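PDB 3G7Q: valine-pyruvate aminotransferase from Salmonella typhimurium, which catalyses the pyridoxal 5'-phosphate-dependent transfer of an amino group from valine to pyruvate, probably giving 3-methyl-2-oxobutanoate and alanine, and probably serves alanine biosynthesis. Local coordinates for residues P236-L248 with R257-T269. Numbering follows the deposited sequence. Where two conformers were deposited one is given.
Sequences PLWNPNIILCMSL and RCGIIIANDKTIT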
loop_
_atom_site.group_PDB
_atom_site.type_symbol
_atom_site.label_atom_id
_atom_site.label_comp_id
_atom_site.label_asym_id
_atom_site.label_seq_id
_atom_site.Cartn_x
_atom_site.Cartn_y
_atom_site.Cartn_z
ATOM N N PRO A 236 16.228 -2.480 24.343
ATOM C CA PRO A 236 15.571 -1.623 23.358
ATOM C C PRO A 236 16.183 -0.224 23.334
ATOM O O PRO A 236 16.728 0.237 24.359
ATOM C CB PRO A 236 14.115 -1.601 23.836
ATOM C CG PRO A 236 13.981 -2.842 24.697
ATOM C CD PRO A 236 15.288 -2.944 25.378
ATOM N N LEU A 237 16.107 0.426 22.178
ATOM C CA LEU A 237 16.683 1.743 21.975
ATOM C C LEU A 237 15.788 2.645 21.161
ATOM O O LEU A 237 15.350 2.272 20.074
ATOM C CB LEU A 237 18.011 1.638 21.214
ATOM C CG LEU A 237 18.802 2.936 20.914
ATOM C CD1 LEU A 237 19.268 3.623 22.183
ATOM C CD2 LEU A 237 20.010 2.676 19.989
ATOM N N TRP A 238 15.522 3.833 21.682
ATOM C CA TRP A 238 14.862 4.864 20.882
ATOM C C TRP A 238 15.276 6.238 21.388
ATOM O O TRP A 238 15.460 6.445 22.600
ATOM C CB TRP A 238 13.330 4.767 20.837
ATOM C CG TRP A 238 12.792 5.735 19.776
ATOM C CD1 TRP A 238 12.714 5.507 18.421
ATOM C CD2 TRP A 238 12.317 7.070 19.976
ATOM N NE1 TRP A 238 12.230 6.622 17.776
ATOM C CE2 TRP A 238 11.962 7.588 18.707
ATOM C CE3 TRP A 238 12.143 7.874 21.102
ATOM C CZ2 TRP A 238 11.457 8.871 18.540
ATOM C CZ3 TRP A 238 11.659 9.137 20.938
ATOM C CH2 TRP A 238 11.309 9.631 19.663
ATOM N N ASN A 239 15.541 7.127 20.436
ATOM C CA ASN A 239 15.785 8.545 20.717
ATOM C C ASN A 239 15.367 9.286 19.452
ATOM O O ASN A 239 15.090 8.648 18.426
ATOM C CB ASN A 239 17.223 8.813 21.174
ATOM C CG ASN A 239 18.249 8.481 20.127
ATOM O OD1 ASN A 239 18.203 8.999 19.022
ATOM N ND2 ASN A 239 19.218 7.639 20.491
ATOM N N PRO A 240 15.266 10.617 19.507
ATOM C CA PRO A 240 14.785 11.338 18.312
ATOM C C PRO A 240 15.570 11.185 16.994
ATOM O O PRO A 240 15.039 11.578 15.956
ATOM C CB PRO A 240 14.800 12.798 18.775
ATOM C CG PRO A 240 14.591 12.713 20.238
ATOM C CD PRO A 240 15.444 11.532 20.644
ATOM N N ASN A 241 16.798 10.659 17.022
ATOM C CA ASN A 241 17.554 10.411 15.786
ATOM C C ASN A 241 17.387 8.973 15.289
ATOM O O ASN A 241 18.088 8.538 14.366
ATOM C CB ASN A 241 19.038 10.695 15.971
ATOM C CG ASN A 241 19.775 10.871 14.648
ATOM O OD1 ASN A 241 19.297 11.566 13.774
ATOM N ND2 ASN A 241 20.943 10.253 14.508
ATOM N N ILE A 242 16.497 8.220 15.921
ATOM C CA ILE A 242 16.247 6.845 15.504
ATOM C C ILE A 242 14.894 6.754 14.812
ATOM O O ILE A 242 13.930 7.413 15.202
ATOM C CB ILE A 242 16.341 5.870 16.675
ATOM C CG1 ILE A 242 17.805 5.776 17.111
ATOM C CG2 ILE A 242 15.822 4.479 16.258
ATOM C CD1 ILE A 242 18.044 4.925 18.249
ATOM N N ILE A 243 14.851 5.974 13.746
ATOM C CA ILE A 243 13.617 5.690 13.023
ATOM C C ILE A 243 13.395 4.196 13.226
ATOM O O ILE A 243 14.196 3.393 12.779
ATOM C CB ILE A 243 13.704 6.035 11.532
ATOM C CG1 ILE A 243 14.094 7.524 11.320
ATOM C CG2 ILE A 243 12.351 5.756 10.830
ATOM C CD1 ILE A 243 14.360 7.867 9.855
ATOM N N LEU A 244 12.293 3.836 13.878
ATOM C CA LEU A 244 12.009 2.452 14.243
ATOM C C LEU A 244 10.811 1.921 13.463
ATOM O O LEU A 244 9.729 2.493 13.580
ATOM C CB LEU A 244 11.755 2.427 15.752
ATOM C CG LEU A 244 11.394 1.159 16.517
ATOM C CD1 LEU A 244 12.396 0.088 16.215
ATOM C CD2 LEU A 244 11.353 1.500 18.021
ATOM N N CYS A 245 10.992 0.827 12.707
ATOM C CA CYS A 245 9.920 0.253 11.893
ATOM C C CYS A 245 9.407 -1.006 12.565
ATOM O O CYS A 245 10.197 -1.887 12.913
ATOM C CB CYS A 245 10.406 -0.077 10.495
ATOM S SG CYS A 245 11.028 1.408 9.645
HETATM N N MSE A 246 8.092 -1.073 12.751
HETATM C CA MSE A 246 7.434 -2.217 13.357
HETATM C C MSE A 246 6.342 -2.686 12.413
HETATM O O MSE A 246 5.989 -1.999 11.457
HETATM C CB MSE A 246 6.888 -1.859 14.745
HETATM C CG MSE A 246 7.985 -1.394 15.725
HETATM SE SE MSE A 246 7.207 -1.038 17.464
HETATM C CE MSE A 246 7.350 -3.223 18.052
ATOM N N SER A 247 5.779 -3.849 12.689
ATOM C CA SER A 247 4.779 -4.406 11.800
ATOM C C SER A 247 3.884 -5.353 12.547
ATOM O O SER A 247 4.269 -5.906 13.554
ATOM C CB SER A 247 5.492 -5.169 10.670
ATOM O OG SER A 247 4.553 -5.793 9.790
ATOM N N LEU A 248 2.675 -5.524 12.048
ATOM C CA LEU A 248 1.730 -6.476 12.616
ATOM C C LEU A 248 1.844 -7.871 11.993
ATOM O O LEU A 248 1.433 -8.845 12.592
ATOM C CB LEU A 248 0.332 -5.928 12.356
ATOM C CG LEU A 248 -0.889 -6.510 13.027
ATOM C CD1 LEU A 248 -0.748 -6.594 14.535
ATOM C CD2 LEU A 248 -2.080 -5.598 12.623
ATOM N N ARG A 257 -2.298 -5.351 6.670
ATOM C CA ARG A 257 -1.226 -4.589 6.039
ATOM C C ARG A 257 -1.012 -3.424 6.914
ATOM O O ARG A 257 -1.584 -2.356 6.661
ATOM C CB ARG A 257 -1.654 -4.163 4.627
ATOM C CG ARG A 257 -1.586 -5.263 3.591
ATOM C CD ARG A 257 -0.152 -5.696 3.327
ATOM N NE ARG A 257 -0.053 -6.598 2.188
ATOM C CZ ARG A 257 -0.365 -7.890 2.204
ATOM N NH1 ARG A 257 -0.838 -8.467 3.304
ATOM N NH2 ARG A 257 -0.229 -8.614 1.094
ATOM N N CYS A 258 -0.224 -3.627 7.970
ATOM C CA CYS A 258 -0.019 -2.562 8.915
ATOM C C CYS A 258 1.426 -2.387 9.403
ATOM O O CYS A 258 1.864 -3.055 10.339
ATOM C CB CYS A 258 -0.955 -2.773 10.083
ATOM S SG CYS A 258 -1.086 -1.311 11.034
ATOM N N GLY A 259 2.139 -1.494 8.727
ATOM C CA GLY A 259 3.496 -1.098 9.070
ATOM C C GLY A 259 3.439 0.138 9.961
ATOM O O GLY A 259 2.529 0.970 9.844
ATOM N N ILE A 260 4.397 0.255 10.876
ATOM C CA ILE A 260 4.433 1.354 11.818
ATOM C C ILE A 260 5.811 1.989 11.784
ATOM O O ILE A 260 6.803 1.265 11.775
ATOM C CB ILE A 260 4.171 0.814 13.233
ATOM C CG1 ILE A 260 2.766 0.207 13.325
ATOM C CG2 ILE A 260 4.366 1.892 14.282
ATOM C CD1 ILE A 260 2.568 -0.711 14.526
ATOM N N ILE A 261 5.890 3.312 11.763
ATOM C CA ILE A 261 7.176 4.008 11.804
ATOM C C ILE A 261 7.164 4.920 13.006
ATOM O O ILE A 261 6.216 5.697 13.205
ATOM C CB ILE A 261 7.454 4.852 10.557
ATOM C CG1 ILE A 261 7.553 3.972 9.312
ATOM C CG2 ILE A 261 8.736 5.659 10.708
ATOM C CD1 ILE A 261 7.535 4.803 8.011
ATOM N N ILE A 262 8.221 4.842 13.805
ATOM C CA ILE A 262 8.366 5.700 14.993
ATOM C C ILE A 262 9.586 6.563 14.743
ATOM O O ILE A 262 10.665 6.037 14.502
ATOM C CB ILE A 262 8.479 4.838 16.270
ATOM C CG1 ILE A 262 7.192 4.010 16.437
ATOM C CG2 ILE A 262 8.700 5.704 17.512
ATOM C CD1 ILE A 262 7.372 2.838 17.268
ATOM N N ALA A 263 9.416 7.882 14.805
ATOM C CA ALA A 263 10.501 8.821 14.495
ATOM C C ALA A 263 10.187 10.190 15.035
ATOM O O ALA A 263 9.083 10.416 15.549
ATOM C CB ALA A 263 10.723 8.882 12.968
ATOM N N ASN A 264 11.139 11.117 14.922
ATOM C CA ASN A 264 10.889 12.498 15.338
ATOM C C ASN A 264 9.749 13.070 14.473
ATOM O O ASN A 264 9.496 12.585 13.371
ATOM C CB ASN A 264 12.161 13.373 15.313
ATOM C CG ASN A 264 12.753 13.562 13.918
ATOM O OD1 ASN A 264 12.063 13.934 12.963
ATOM N ND2 ASN A 264 14.065 13.361 13.811
ATOM N N ASP A 265 9.043 14.065 14.996
ATOM C CA ASP A 265 7.850 14.607 14.289
ATOM C C ASP A 265 8.087 15.187 12.887
ATOM O O ASP A 265 7.187 15.121 12.040
ATOM C CB ASP A 265 7.086 15.601 15.173
ATOM C CG ASP A 265 7.956 16.685 15.726
ATOM O OD1 ASP A 265 8.752 17.273 14.970
ATOM O OD2 ASP A 265 7.820 16.960 16.935
ATOM N N LYS A 266 9.283 15.726 12.643
ATOM C CA LYS A 266 9.627 16.255 11.322
ATOM C C LYS A 266 9.704 15.147 10.296
ATOM O O LYS A 266 9.249 15.298 9.161
ATOM C CB LYS A 266 10.947 17.035 11.363
ATOM C CG LYS A 266 10.852 18.324 12.158
ATOM C CD LYS A 266 12.103 19.189 12.007
ATOM N N THR A 267 10.274 14.016 10.693
ATOM C CA THR A 267 10.378 12.889 9.806
ATOM C C THR A 267 8.986 12.329 9.530
ATOM O O THR A 267 8.629 12.046 8.375
ATOM C CB THR A 267 11.338 11.816 10.416
ATOM O OG1 THR A 267 12.659 12.373 10.481
ATOM C CG2 THR A 267 11.371 10.559 9.593
ATOM N N ILE A 268 8.189 12.208 10.585
ATOM C CA ILE A 268 6.835 11.687 10.455
ATOM C C ILE A 268 5.995 12.568 9.524
ATOM O O ILE A 268 5.255 12.053 8.689
ATOM C CB ILE A 268 6.149 11.534 11.823
ATOM C CG1 ILE A 268 6.871 10.437 12.646
ATOM C CG2 ILE A 268 4.665 11.177 11.673
ATOM C CD1 ILE A 268 6.952 9.039 11.988
ATOM N N THR A 269 6.129 13.875 9.674
ATOM C CA THR A 269 5.429 14.815 8.802
ATOM C C THR A 269 5.813 14.591 7.329
ATOM O O THR A 269 4.940 14.520 6.470
ATOM C CB THR A 269 5.728 16.236 9.200
ATOM O OG1 THR A 269 5.236 16.471 10.526
ATOM C CG2 THR A 269 5.042 17.209 8.232
HETATM O O HOH W 1 13.767 9.995 14.328
#
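With chi1 of Trp238 at -170°, CG lies anti to the backbone N and the indole swings against Ile262, whose chi1 of -61° sets CG1 beside its backbone N and leaves CG2 anti to that N, against the ring. That methyl sits over one face of the five-membered ring, 4.0 Å from its centroid, a CH-pi contact, while the carbonyl carbon of Ala263 meets the indole edge. Further along the same sheet face, Ile262 CD1 crosses to Met246 SE, selenomethionine here, at 3.9 Å. On the other face the CG2 methyls of Ile243 and Ile261 touch at 3.6 Å, their side chains side by side, and Ile243 CD1 reaches Thr267 CG2. Phe111 and Leu114 of helix 107-118 pack on this side.

In the large mixed sheet of the class I aminotransferase fold, Leu244 with Ile262 and Met246 with Ile260 each exchange two hydrogen bonds. Strand 259-262 runs antiparallel to both neighbours, 242-247 and 101-104, whereas on its other side 242-247 is parallel to 216-219.

Beyond the strands, Asn264 works with both ends of its amide. ND2 donates to Pro240 O (3.0 Å), and OD1 N-caps helix 265-278, accepting from Thr267 N at 2.9 Å and from Thr267 OG1. A water accepts from Asn264 N and donates to the carbonyl oxygens of Pro240 and Ile242. Backbone hydrogen bonds thus join the strands, apolar side chains pack on both faces, and one amide and one water tie the 239-242 turn to the helix start.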